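Local coordinates for protein 2-C-methyl-D-erythritol 2,4-cyclodiphosphate synthase (Francisella tularensis subsp. tularensis, PDB 3RE3) that probably converts 4-diphosphocytidyl-2-C-methyl-D-erythritol 2-phosphate into the 2,4-cyclodiphosphate with release of CMP, a step of the non-mevalonate route to isoprenoids, at residues V45-L50 against D78-L83; I100-I105 against T154-L159; A106-M111 against G147-I152; K117-L122 against Q132-A137. All coordinates share one frame; numbering follows the deposited sequence.

Interaction 1 of 4, residues V45-L50 against D78-L83; sequences VLIHAL and DSKFFL. With POP (pyrophosphate 2-), chain E.
Ile47 carries this helix-helix contact with both of its branches, which meet Ser79 and Leu83. Its CG2 lies 3.7 Å from Ser79 O and 4.0 Å from Leu83 CB. CG2 stands anti to the backbone N, while CG1 goes beside that nitrogen (chi1 -70°), and the extended chi2 (-166°) carries CD1 to 4.1 Å from Lys80 N, with Leu83 CD2 also close to CD1. Leu83 lies across Ile47 at about a right angle. It meets Leu50 in the same crosswise way, methyl against methyl, with Leu83 CD1 3.9 Å from Leu50 CD2. The short axes run 17° apart with a closest approach of 9.7 Å, a near-parallel packing in the helical layer of the alpha-beta half sandwich. Asp78 caps helix 79-92, its OD1 accepting from Lys80 N at 3.3 Å. On helix 45-57, the pyrophosphate sits beside His48, whose CE1 is 3.2 Å from POP O1 over one ring face. Ala49 and Leu50 rest on Val156 of strand 151-161, Leu46 and Leu50 on strand 96-105, and Leu122 of helix 115-126 packs against Ile47 and Leu83, so that three helices pack together on one face of the sheet.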
loop_
_atom_site.group_PDB
_atom_site.type_symbol
_atom_site.label_atom_id
_atom_site.label_comp_id
_atom_site.label_asym_id
_atom_site.label_seq_id
_atom_site.Cartn_x
_atom_site.Cartn_y
_atom_site.Cartn_z
ATOM N N VAL A 45 12.642 -1.443 10.161
ATOM C CA VAL A 45 11.749 -1.069 9.072
ATOM C C VAL A 45 10.264 -1.161 9.470
ATOM O O VAL A 45 9.450 -0.328 9.058
ATOM C CB VAL A 45 12.075 -1.863 7.770
ATOM C CG1 VAL A 45 11.725 -3.328 7.919
ATOM C CG2 VAL A 45 11.379 -1.268 6.575
ATOM N N LEU A 46 9.909 -2.159 10.275
ATOM C CA LEU A 46 8.507 -2.340 10.648
ATOM C C LEU A 46 8.044 -1.292 11.655
ATOM O O LEU A 46 7.023 -0.644 11.465
ATOM C CB LEU A 46 8.233 -3.755 11.167
ATOM C CG LEU A 46 6.745 -4.047 11.374
ATOM C CD1 LEU A 46 6.443 -5.525 11.559
ATOM C CD2 LEU A 46 6.242 -3.281 12.562
ATOM N N ILE A 47 8.796 -1.128 12.733
ATOM C CA ILE A 47 8.392 -0.168 13.736
ATOM C C ILE A 47 8.347 1.220 13.102
ATOM O O ILE A 47 7.557 2.079 13.487
ATOM C CB ILE A 47 9.308 -0.210 14.962
ATOM C CG1 ILE A 47 9.077 -1.517 15.719
ATOM C CG2 ILE A 47 9.061 0.996 15.866
ATOM C CD1 ILE A 47 9.664 -1.538 17.109
ATOM N N HIS A 48 9.203 1.433 12.121
ATOM C CA HIS A 48 9.222 2.703 11.418
ATOM C C HIS A 48 7.924 2.925 10.629
ATOM O O HIS A 48 7.241 3.929 10.828
ATOM C CB HIS A 48 10.442 2.781 10.495
ATOM C CG HIS A 48 10.685 4.144 9.929
ATOM N ND1 HIS A 48 11.908 4.769 10.000
ATOM C CD2 HIS A 48 9.864 4.993 9.266
ATOM C CE1 HIS A 48 11.831 5.953 9.416
ATOM N NE2 HIS A 48 10.602 6.111 8.964
ATOM N N ALA A 49 7.568 1.986 9.758
ATOM C CA ALA A 49 6.341 2.126 8.997
ATOM C C ALA A 49 5.140 2.220 9.964
ATOM O O ALA A 49 4.170 2.941 9.719
ATOM C CB ALA A 49 6.181 0.961 8.048
ATOM N N LEU A 50 5.229 1.496 11.076
ATOM C CA LEU A 50 4.161 1.465 12.070
ATOM C C LEU A 50 3.956 2.826 12.728
ATOM O O LEU A 50 2.837 3.294 12.822
ATOM C CB LEU A 50 4.459 0.411 13.128
ATOM C CG LEU A 50 3.494 0.340 14.295
ATOM C CD1 LEU A 50 2.109 0.044 13.788
ATOM C CD2 LEU A 50 3.934 -0.740 15.261
ATOM N N ASP A 78 17.025 1.962 20.768
ATOM C CA ASP A 78 16.173 0.850 20.378
ATOM C C ASP A 78 14.872 1.422 19.833
ATOM O O ASP A 78 14.262 2.288 20.455
ATOM C CB ASP A 78 15.891 -0.050 21.585
ATOM C CG ASP A 78 15.271 -1.379 21.194
ATOM O OD1 ASP A 78 14.702 -1.474 20.085
ATOM O OD2 ASP A 78 15.356 -2.331 21.996
ATOM N N SER A 79 14.462 0.958 18.658
ATOM C CA SER A 79 13.291 1.520 18.001
ATOM C C SER A 79 12.038 1.376 18.871
ATOM O O SER A 79 11.086 2.149 18.747
ATOM C CB SER A 79 13.090 0.883 16.626
ATOM O OG SER A 79 13.035 1.872 15.610
ATOM N N LYS A 80 12.053 0.387 19.758
ATOM C CA LYS A 80 10.972 0.192 20.704
ATOM C C LYS A 80 10.656 1.464 21.483
ATOM O O LYS A 80 9.506 1.700 21.845
ATOM C CB LYS A 80 11.315 -0.926 21.680
ATOM C CG LYS A 80 11.388 -2.307 21.062
ATOM C CD LYS A 80 11.594 -3.345 22.156
ATOM C CE LYS A 80 12.185 -4.639 21.615
ATOM N NZ LYS A 80 12.517 -5.616 22.697
ATOM N N PHE A 81 11.689 2.254 21.754
ATOM C CA PHE A 81 11.543 3.522 22.453
ATOM C C PHE A 81 10.585 4.436 21.707
ATOM O O PHE A 81 9.617 4.940 22.280
ATOM C CB PHE A 81 12.904 4.210 22.591
ATOM C CG PHE A 81 12.814 5.672 22.932
ATOM C CD1 PHE A 81 12.830 6.088 24.252
ATOM C CD2 PHE A 81 12.721 6.631 21.933
ATOM C CE1 PHE A 81 12.746 7.429 24.571
ATOM C CE2 PHE A 81 12.637 7.974 22.246
ATOM C CZ PHE A 81 12.648 8.374 23.566
ATOM N N PHE A 82 10.869 4.646 20.427
ATOM C CA PHE A 82 10.060 5.520 19.590
ATOM C C PHE A 82 8.613 5.070 19.595
ATOM O O PHE A 82 7.693 5.871 19.737
ATOM C CB PHE A 82 10.599 5.535 18.167
ATOM C CG PHE A 82 11.985 6.069 18.074
ATOM C CD1 PHE A 82 12.203 7.421 17.896
ATOM C CD2 PHE A 82 13.079 5.225 18.200
ATOM C CE1 PHE A 82 13.492 7.924 17.819
ATOM C CE2 PHE A 82 14.371 5.722 18.124
ATOM C CZ PHE A 82 14.575 7.072 17.936
ATOM N N LEU A 83 8.428 3.768 19.454
ATOM C CA LEU A 83 7.108 3.183 19.500
ATOM C C LEU A 83 6.417 3.541 20.820
ATOM O O LEU A 83 5.207 3.780 20.864
ATOM C CB LEU A 83 7.206 1.677 19.335
ATOM C CG LEU A 83 5.862 1.061 19.043
ATOM C CD1 LEU A 83 5.228 1.804 17.884
ATOM C CD2 LEU A 83 6.033 -0.407 18.729
HETATM P P1 POP E . 14.078 4.493 5.962
HETATM O O1 POP E . 13.006 5.408 6.509
HETATM O O2 POP E . 13.856 4.308 4.477
HETATM O O3 POP E . 15.431 5.121 6.194
HETATM O O POP E . 14.008 3.063 6.715
HETATM P P2 POP E . 14.966 2.630 7.948
HETATM O O4 POP E . 14.323 1.455 8.644
HETATM O O5 POP E . 16.339 2.239 7.449
HETATM O O6 POP E . 15.088 3.761 8.944
#

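Interaction 2 of 4, residues I100-I105 against T154-L159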
loop_
_atom_site.group_PDB
_atom_site.type_symbol
_atom_site.label_atom_id
_atom_site.label_comp_id
_atom_site.label_asym_id
_atom_site.label_seq_id
_atom_site.Cartn_x
_atom_site.Cartn_y
_atom_site.Cartn_z
ATOM N N ILE A 100 -4.114 -3.230 13.800
ATOM C CA ILE A 100 -2.993 -2.931 12.926
ATOM C C ILE A 100 -2.689 -4.102 12.013
ATOM O O ILE A 100 -2.621 -5.242 12.475
ATOM C CB ILE A 100 -1.737 -2.631 13.740
ATOM C CG1 ILE A 100 -1.934 -1.343 14.531
ATOM C CG2 ILE A 100 -0.531 -2.538 12.818
ATOM C CD1 ILE A 100 -0.893 -1.125 15.580
ATOM N N ASP A 101 -2.504 -3.819 10.724
ATOM C CA ASP A 101 -2.068 -4.842 9.771
ATOM C C ASP A 101 -0.713 -4.532 9.123
ATOM O O ASP A 101 -0.499 -3.440 8.607
ATOM C CB ASP A 101 -3.128 -5.064 8.694
ATOM C CG ASP A 101 -2.998 -6.427 8.034
ATOM O OD1 ASP A 101 -2.190 -7.244 8.520
ATOM O OD2 ASP A 101 -3.714 -6.697 7.047
ATOM N N CYS A 102 0.199 -5.493 9.147
ATOM C CA CYS A 102 1.547 -5.261 8.616
ATOM C C CYS A 102 1.883 -6.278 7.555
ATOM O O CYS A 102 1.613 -7.477 7.713
ATOM C CB CYS A 102 2.605 -5.349 9.711
ATOM S SG CYS A 102 2.336 -4.288 11.124
ATOM N N THR A 103 2.463 -5.787 6.464
ATOM C CA THR A 103 3.024 -6.653 5.439
ATOM C C THR A 103 4.521 -6.371 5.266
ATOM O O THR A 103 4.930 -5.312 4.801
ATOM C CB THR A 103 2.287 -6.491 4.105
ATOM O OG1 THR A 103 0.881 -6.636 4.322
ATOM C CG2 THR A 103 2.758 -7.533 3.090
ATOM N N ILE A 104 5.330 -7.338 5.659
ATOM C CA ILE A 104 6.759 -7.288 5.414
ATOM C C ILE A 104 7.075 -7.869 4.046
ATOM O O ILE A 104 6.692 -8.996 3.745
ATOM C CB ILE A 104 7.512 -8.096 6.465
ATOM C CG1 ILE A 104 7.175 -7.562 7.858
ATOM C CG2 ILE A 104 9.013 -8.066 6.191
ATOM C CD1 ILE A 104 7.698 -8.417 8.970
ATOM N N ILE A 105 7.759 -7.087 3.221
ATOM C CA ILE A 105 8.158 -7.537 1.893
ATOM C C ILE A 105 9.656 -7.807 1.820
ATOM O O ILE A 105 10.461 -6.882 1.875
ATOM C CB ILE A 105 7.774 -6.483 0.846
ATOM C CG1 ILE A 105 6.323 -6.048 1.084
ATOM C CG2 ILE A 105 8.020 -7.017 -0.567
ATOM C CD1 ILE A 105 5.796 -5.080 0.083
ATOM N N THR A 154 8.261 -2.593 4.260
ATOM C CA THR A 154 7.068 -2.970 5.013
ATOM C C THR A 154 5.980 -1.958 4.753
ATOM O O THR A 154 6.244 -0.759 4.643
ATOM C CB THR A 154 7.297 -3.088 6.537
ATOM O OG1 THR A 154 8.072 -1.980 6.997
ATOM C CG2 THR A 154 8.039 -4.348 6.860
ATOM N N HIS A 155 4.766 -2.480 4.612
ATOM C CA HIS A 155 3.543 -1.693 4.606
ATOM C C HIS A 155 2.786 -1.916 5.915
ATOM O O HIS A 155 2.577 -3.049 6.347
ATOM C CB HIS A 155 2.645 -2.126 3.458
ATOM C CG HIS A 155 3.030 -1.561 2.128
ATOM N ND1 HIS A 155 2.535 -0.364 1.666
ATOM C CD2 HIS A 155 3.829 -2.049 1.148
ATOM C CE1 HIS A 155 3.022 -0.128 0.456
ATOM N NE2 HIS A 155 3.814 -1.132 0.126
ATOM N N VAL A 156 2.371 -0.830 6.544
ATOM C CA VAL A 156 1.494 -0.930 7.699
ATOM C C VAL A 156 0.239 -0.112 7.446
ATOM O O VAL A 156 0.303 0.990 6.898
ATOM C CB VAL A 156 2.161 -0.424 8.995
ATOM C CG1 VAL A 156 1.203 -0.576 10.177
ATOM C CG2 VAL A 156 3.446 -1.174 9.262
ATOM N N VAL A 157 -0.899 -0.677 7.824
ATOM C CA VAL A 157 -2.132 0.083 7.961
ATOM C C VAL A 157 -2.635 -0.049 9.399
ATOM O O VAL A 157 -2.608 -1.133 9.992
ATOM C CB VAL A 157 -3.221 -0.393 6.987
ATOM C CG1 VAL A 157 -2.922 0.076 5.582
ATOM C CG2 VAL A 157 -3.387 -1.914 7.059
ATOM N N CYS A 158 -3.079 1.061 9.967
ATOM C CA CYS A 158 -3.702 1.031 11.283
ATOM C C CYS A 158 -5.066 1.669 11.197
ATOM O O CYS A 158 -5.303 2.520 10.337
ATOM C CB CYS A 158 -2.863 1.767 12.325
ATOM S SG CYS A 158 -2.565 3.456 11.892
ATOM N N LEU A 159 -5.968 1.223 12.070
ATOM C CA LEU A 159 -7.276 1.858 12.252
ATOM C C LEU A 159 -7.388 2.349 13.684
ATOM O O LEU A 159 -7.230 1.573 14.617
ATOM C CB LEU A 159 -8.399 0.876 11.968
ATOM C CG LEU A 159 -9.802 1.433 11.786
ATOM C CD1 LEU A 159 -9.834 2.585 10.794
ATOM C CD2 LEU A 159 -10.729 0.325 11.326
#
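The imidazole of His155 meets the CD1 methyl of Ile105 at its rim, in the ring plane, with CD2 3.8 Å from that methyl. Around the same ring gather Tyr12 and His10 of its own chain, both inclined to it by about 40°, and His155 of each of the two other subunits, edge-to-face (T-shaped); ND1 is hydrogen-bonded to NE2 of the same-chain His10, which helps to fix the ring's rotation. Strands 96-105 and 151-161 pair antiparallel here. Thr103 N binds His155 O at 2.7 Å and His155 N returns to Thr103 O at 2.8 Å; Asp101 and Val157 form the other hydrogen-bonded pair in the same reciprocal way. Non-hydrogen-bonded pairs lie between and beyond them. In these, Ile104 CG1 lies 3.5 Å from Thr154 CG2, the two side chains pointing the same way, and Cys102 SG is 3.8 Å from Val156 CG2. Ile100 CG2 touches Val156 CG1 at 3.7 Å. The Asp101 carboxylate reaches Lys136 and Asn134 with OD1 and the backbone N of His10 of the second subunit with OD2. The face bearing Asp101, Thr103, His155 and Val157 thus looks into the trimer, whereas Ile100, Thr154 and Val156 pack against helix 45-57, with strand 133-138 alongside 96-105.

Interaction 3 of 4, residues A106-M111 against G147-I152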
loop_
_atom_site.group_PDB
_atom_site.type_symbol
_atom_site.label_atom_id
_atom_site.label_comp_id
_atom_site.label_asym_id
_atom_site.label_seq_id
_atom_site.Cartn_x
_atom_site.Cartn_y
_atom_site.Cartn_z
ATOM N N ALA A 106 10.024 -9.081 1.724
ATOM C CA ALA A 106 11.437 -9.471 1.728
ATOM C C ALA A 106 11.693 -10.749 0.950
ATOM O O ALA A 106 10.895 -11.674 1.017
ATOM C CB ALA A 106 11.906 -9.647 3.136
ATOM N N GLN A 107 12.813 -10.821 0.231
ATOM C CA GLN A 107 13.200 -12.090 -0.376
ATOM C C GLN A 107 13.881 -12.924 0.697
ATOM O O GLN A 107 13.881 -14.157 0.654
ATOM C CB GLN A 107 14.092 -11.884 -1.598
ATOM C CG GLN A 107 14.149 -13.088 -2.513
ATOM C CD GLN A 107 12.800 -13.423 -3.113
ATOM O OE1 GLN A 107 11.973 -12.545 -3.356
ATOM N NE2 GLN A 107 12.573 -14.703 -3.360
ATOM N N ALA A 108 14.436 -12.217 1.679
ATOM C CA ALA A 108 15.067 -12.828 2.841
ATOM C C ALA A 108 15.538 -11.708 3.780
ATOM O O ALA A 108 15.545 -10.544 3.382
ATOM C CB ALA A 108 16.224 -13.726 2.414
ATOM N N PRO A 109 15.884 -12.040 5.041
ATOM C CA PRO A 109 15.886 -13.371 5.675
ATOM C C PRO A 109 14.493 -13.965 5.819
ATOM O O PRO A 109 13.500 -13.293 5.529
ATOM C CB PRO A 109 16.449 -13.089 7.073
ATOM C CG PRO A 109 16.127 -11.647 7.320
ATOM C CD PRO A 109 16.274 -10.981 5.986
ATOM N N LYS A 110 14.411 -15.195 6.311
ATOM C CA LYS A 110 13.103 -15.801 6.472
ATOM C C LYS A 110 12.459 -15.281 7.766
ATOM O O LYS A 110 13.007 -15.447 8.862
ATOM C CB LYS A 110 13.181 -17.327 6.438
ATOM C CG LYS A 110 11.835 -17.962 6.130
ATOM C CD LYS A 110 11.756 -19.413 6.589
ATOM C CE LYS A 110 10.351 -19.991 6.382
ATOM N NZ LYS A 110 9.962 -20.100 4.938
HETATM N N MSE A 111 11.304 -14.632 7.610
HETATM C CA MSE A 111 10.587 -13.969 8.697
HETATM C C MSE A 111 9.760 -14.919 9.549
HETATM O O MSE A 111 9.598 -14.704 10.745
HETATM C CB MSE A 111 9.638 -12.914 8.131
HETATM C CG MSE A 111 10.305 -11.803 7.368
HETATM SE SE MSE A 111 11.587 -10.820 8.444
HETATM C CE MSE A 111 12.414 -9.867 6.961
ATOM N N GLY A 147 13.578 -8.592 -4.757
ATOM C CA GLY A 147 13.890 -9.892 -5.331
ATOM C C GLY A 147 15.381 -10.162 -5.449
ATOM O O GLY A 147 15.828 -11.293 -5.292
ATOM N N ARG A 148 16.153 -9.114 -5.704
ATOM C CA ARG A 148 17.606 -9.225 -5.806
ATOM C C ARG A 148 18.241 -9.130 -4.434
ATOM O O ARG A 148 19.456 -9.056 -4.316
ATOM C CB ARG A 148 18.170 -8.125 -6.697
ATOM C CG ARG A 148 17.658 -8.162 -8.123
ATOM C CD ARG A 148 18.320 -7.109 -9.014
ATOM N NE ARG A 148 18.065 -5.727 -8.610
ATOM C CZ ARG A 148 17.096 -4.979 -9.125
ATOM N NH1 ARG A 148 16.919 -3.727 -8.725
ATOM N NH2 ARG A 148 16.300 -5.493 -10.050
ATOM N N GLU A 149 17.402 -9.042 -3.410
ATOM C CA GLU A 149 17.846 -9.011 -2.026
ATOM C C GLU A 149 18.673 -7.787 -1.693
ATOM O O GLU A 149 19.590 -7.860 -0.884
ATOM C CB GLU A 149 18.640 -10.262 -1.665
ATOM C CG GLU A 149 17.914 -11.567 -1.876
ATOM C CD GLU A 149 18.501 -12.715 -1.052
ATOM O OE1 GLU A 149 19.209 -12.441 -0.059
ATOM O OE2 GLU A 149 18.248 -13.893 -1.393
ATOM N N GLU A 150 18.349 -6.663 -2.314
ATOM C CA GLU A 150 19.050 -5.416 -2.035
ATOM C C GLU A 150 18.510 -4.730 -0.784
ATOM O O GLU A 150 19.174 -3.889 -0.183
ATOM C CB GLU A 150 19.027 -4.494 -3.264
ATOM C CG GLU A 150 19.848 -5.075 -4.429
ATOM C CD GLU A 150 19.575 -4.423 -5.799
ATOM O OE1 GLU A 150 18.782 -3.463 -5.880
ATOM O OE2 GLU A 150 20.173 -4.882 -6.811
ATOM N N GLY A 151 17.305 -5.107 -0.378
ATOM C CA GLY A 151 16.670 -4.485 0.769
ATOM C C GLY A 151 15.305 -5.077 1.048
ATOM O O GLY A 151 14.894 -6.033 0.385
ATOM N N ILE A 152 14.608 -4.506 2.028
ATOM C CA ILE A 152 13.260 -4.930 2.371
ATOM C C ILE A 152 12.339 -3.747 2.615
ATOM O O ILE A 152 12.790 -2.638 2.906
ATOM C CB ILE A 152 13.238 -5.809 3.628
ATOM C CG1 ILE A 152 13.874 -5.065 4.791
ATOM C CG2 ILE A 152 13.964 -7.117 3.384
ATOM C CD1 ILE A 152 14.012 -5.916 5.994
HETATM O O HOH W 1 15.049 -8.713 0.095
#
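Ala106 CB and Ile152 CG2 meet methyl against methyl, where the loop after strand 96-105 passes the start of strand 151-161. CG2 of Ile152 also comes within 3.8 Å of Ala108 O; it stands beside the backbone N, while CG1 falls between that N and the carbonyl carbon (chi1 57°). Further along the loop, CD1 of Ile152 is 4.4 Å from CE of Met111, a selenomethionine. A second patch is formed by Gln107, whose CB touches Glu149 CG at 3.8 Å, the two side chains crossing at about a right angle. CG of Gln107, anti to the backbone N (chi1 -161°), lies 3.7 Å from Gly147 O. Ala108 CB lies near Glu149 OE1. Between the patches, a water accepts from Gln107 N and donates to Gly151 O, the latter at 2.7 Å, so the two backbones are joined through solvent.

Glu149 owes its place to a Schellman motif: with positive phi (64°), it ends the short helix 144-147 and turns the chain toward the strand. The loop 106-111 contains a cis peptide between Ala108 and Pro109.

One layer out, Gln107 OE1 accepts from Arg142 N, which steadies the amide end, and Ala106 pairs through its backbone with Thr138. Ile152 is bonded likewise to His15 and touches Phe17. Arg148 and Glu150 form a salt bridge, NE to OE2 at 2.9 Å, and Arg148 packs on Arg148 of both other subunits, where the three subunits meet.

Interaction 4 of 4, residues K117-L122 against Q132-A137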
loop_
_atom_site.group_PDB
_atom_site.type_symbol
_atom_site.label_atom_id
_atom_site.label_comp_id
_atom_site.label_asym_id
_atom_site.label_seq_id
_atom_site.Cartn_x
_atom_site.Cartn_y
_atom_site.Cartn_z
ATOM N N LYS A 117 6.986 -13.497 17.727
ATOM C CA LYS A 117 7.768 -12.725 18.660
ATOM C C LYS A 117 7.525 -11.247 18.436
ATOM O O LYS A 117 7.365 -10.499 19.394
ATOM C CB LYS A 117 9.260 -13.056 18.549
ATOM C CG LYS A 117 9.680 -14.267 19.347
ATOM C CD LYS A 117 11.174 -14.524 19.253
ATOM C CE LYS A 117 11.578 -15.052 17.874
ATOM N NZ LYS A 117 13.064 -15.157 17.716
HETATM N N MSE A 118 7.500 -10.833 17.169
HETATM C CA MSE A 118 7.264 -9.434 16.841
HETATM C C MSE A 118 5.895 -8.982 17.344
HETATM O O MSE A 118 5.751 -7.878 17.869
HETATM C CB MSE A 118 7.334 -9.193 15.342
HETATM C CG MSE A 118 8.676 -9.485 14.700
HETATM SE SE MSE A 118 8.499 -9.215 12.754
HETATM C CE MSE A 118 10.266 -9.835 12.187
ATOM N N ARG A 119 4.890 -9.835 17.171
ATOM C CA ARG A 119 3.538 -9.469 17.521
ATOM C C ARG A 119 3.425 -9.263 19.027
ATOM O O ARG A 119 2.803 -8.307 19.478
ATOM C CB ARG A 119 2.553 -10.540 17.073
ATOM C CG ARG A 119 2.424 -10.694 15.597
ATOM C CD ARG A 119 1.399 -11.767 15.283
ATOM N NE ARG A 119 0.034 -11.256 15.316
ATOM C CZ ARG A 119 -1.042 -12.012 15.500
ATOM N NH1 ARG A 119 -2.246 -11.465 15.492
ATOM N NH2 ARG A 119 -0.913 -13.320 15.693
ATOM N N ALA A 120 4.041 -10.158 19.794
ATOM C CA ALA A 120 3.963 -10.113 21.245
ATOM C C ALA A 120 4.689 -8.876 21.750
ATOM O O ALA A 120 4.196 -8.136 22.608
ATOM C CB ALA A 120 4.575 -11.364 21.843
ATOM N N CYS A 121 5.866 -8.667 21.194
ATOM C CA CYS A 121 6.694 -7.525 21.524
ATOM C C CYS A 121 5.944 -6.214 21.333
ATOM O O CYS A 121 5.928 -5.374 22.220
ATOM C CB CYS A 121 7.959 -7.535 20.653
ATOM S SG CYS A 121 8.947 -6.046 20.736
ATOM N N LEU A 122 5.333 -6.034 20.169
ATOM C CA LEU A 122 4.701 -4.764 19.863
ATOM C C LEU A 122 3.339 -4.619 20.545
ATOM O O LEU A 122 2.988 -3.540 21.012
ATOM C CB LEU A 122 4.571 -4.569 18.354
ATOM C CG LEU A 122 5.757 -4.905 17.441
ATOM C CD1 LEU A 122 5.284 -4.879 15.998
ATOM C CD2 LEU A 122 6.948 -3.981 17.632
ATOM N N GLN A 132 -4.988 -7.884 17.868
ATOM C CA GLN A 132 -5.207 -6.581 17.288
ATOM C C GLN A 132 -4.077 -6.114 16.386
ATOM O O GLN A 132 -4.197 -5.054 15.777
ATOM C CB GLN A 132 -5.361 -5.556 18.382
ATOM C CG GLN A 132 -6.688 -5.572 19.084
ATOM C CD GLN A 132 -6.695 -4.561 20.193
ATOM O OE1 GLN A 132 -6.238 -4.840 21.298
ATOM N NE2 GLN A 132 -7.161 -3.359 19.892
ATOM N N ILE A 133 -2.972 -6.863 16.333
ATOM C CA ILE A 133 -1.878 -6.538 15.398
ATOM C C ILE A 133 -1.387 -7.711 14.549
ATOM O O ILE A 133 -0.779 -8.651 15.044
ATOM C CB ILE A 133 -0.663 -5.864 16.072
ATOM C CG1 ILE A 133 0.502 -5.840 15.085
ATOM C CG2 ILE A 133 -0.249 -6.596 17.345
ATOM C CD1 ILE A 133 1.591 -4.840 15.448
ATOM N N ASN A 134 -1.633 -7.623 13.256
ATOM C CA ASN A 134 -1.320 -8.702 12.346
ATOM C C ASN A 134 -0.054 -8.371 11.584
ATOM O O ASN A 134 0.120 -7.243 11.118
ATOM C CB ASN A 134 -2.471 -8.887 11.366
ATOM C CG ASN A 134 -2.445 -10.219 10.701
ATOM O OD1 ASN A 134 -2.939 -11.201 11.251
ATOM N ND2 ASN A 134 -1.855 -10.277 9.509
ATOM N N ILE A 135 0.822 -9.363 11.458
ATOM C CA ILE A 135 2.076 -9.225 10.725
ATOM C C ILE A 135 2.189 -10.390 9.771
ATOM O O ILE A 135 2.265 -11.548 10.200
ATOM C CB ILE A 135 3.292 -9.315 11.669
ATOM C CG1 ILE A 135 3.287 -8.193 12.714
ATOM C CG2 ILE A 135 4.553 -9.282 10.882
ATOM C CD1 ILE A 135 4.351 -8.377 13.784
ATOM N N LYS A 136 2.203 -10.095 8.475
ATOM C CA LYS A 136 2.434 -11.139 7.475
ATOM C C LYS A 136 3.658 -10.816 6.608
ATOM O O LYS A 136 4.052 -9.662 6.488
ATOM C CB LYS A 136 1.193 -11.355 6.609
ATOM C CG LYS A 136 0.618 -10.079 6.046
ATOM C CD LYS A 136 -0.653 -10.343 5.290
ATOM C CE LYS A 136 -1.737 -9.438 5.788
ATOM N NZ LYS A 136 -1.192 -8.066 6.002
ATOM N N ALA A 137 4.264 -11.836 6.012
ATOM C CA ALA A 137 5.436 -11.608 5.159
ATOM C C ALA A 137 5.239 -12.212 3.776
ATOM O O ALA A 137 4.842 -13.373 3.656
ATOM C CB ALA A 137 6.684 -12.164 5.815
#
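The carbonyl oxygen Ile133 O is held by two nitrogens of Arg119: NE at 2.7 Å in a bond of 165° at the hydrogen, and NH1 at 3.2 Å in a weak one. The oxygen lies in the guanidinium plane, at its edge, and NE approaches in the plane of the carbonyl. A bend at chi3 (83°) places NE there after the extended CB-CG-CD part has passed Ile135. That aliphatic part slides by Ile135 in the opposite direction, with Arg119 CG 3.5 Å from Ile135 CD1. The same methyl lies 3.5 Å from CB of Met118, a selenomethionine. Leu122 crosses Ile133 at about a right angle, and its CD1 meets Ile133 CD1 at 3.7 Å. This is the helix-on-strand packing of a beta-alpha-beta crossover, 96-105, 115-126, 133-138, the short axes 152° apart. Asn134 OD1 sits over one guanidinium face but takes its hydrogen bond from Gly61 N of the second subunit. NH1 also bonds weakly to Gly59 O of that subunit. The buried guanidinium is thus bonded to carbonyl oxygens, with Glu116 as a distant counter-charge, which probably helps to accommodate its positive charge; one arginine links helix to strand and, more weakly, to the second subunit.

Interaction 1 comes first along the chain and closes a loop of its own, bringing helices 45-57 and 79-92 together before the later strands begin. Strand 96-105 then opens interaction 2, the longest closure, which is completed only by strand 151-161. Inside it lies interaction 3, between the loop 106-111 and residues 147-152, and inside that interaction 4, where helix 115-126 turns back onto strand 133-138. The three are concentric and none cross. Lys80 of interaction 1 touches Cys121 of interaction 4, and Ile104 of interaction 2 touches Met111 and Ile135, so the helices pack on the sheet, and loop 106-111 joins them through Met111.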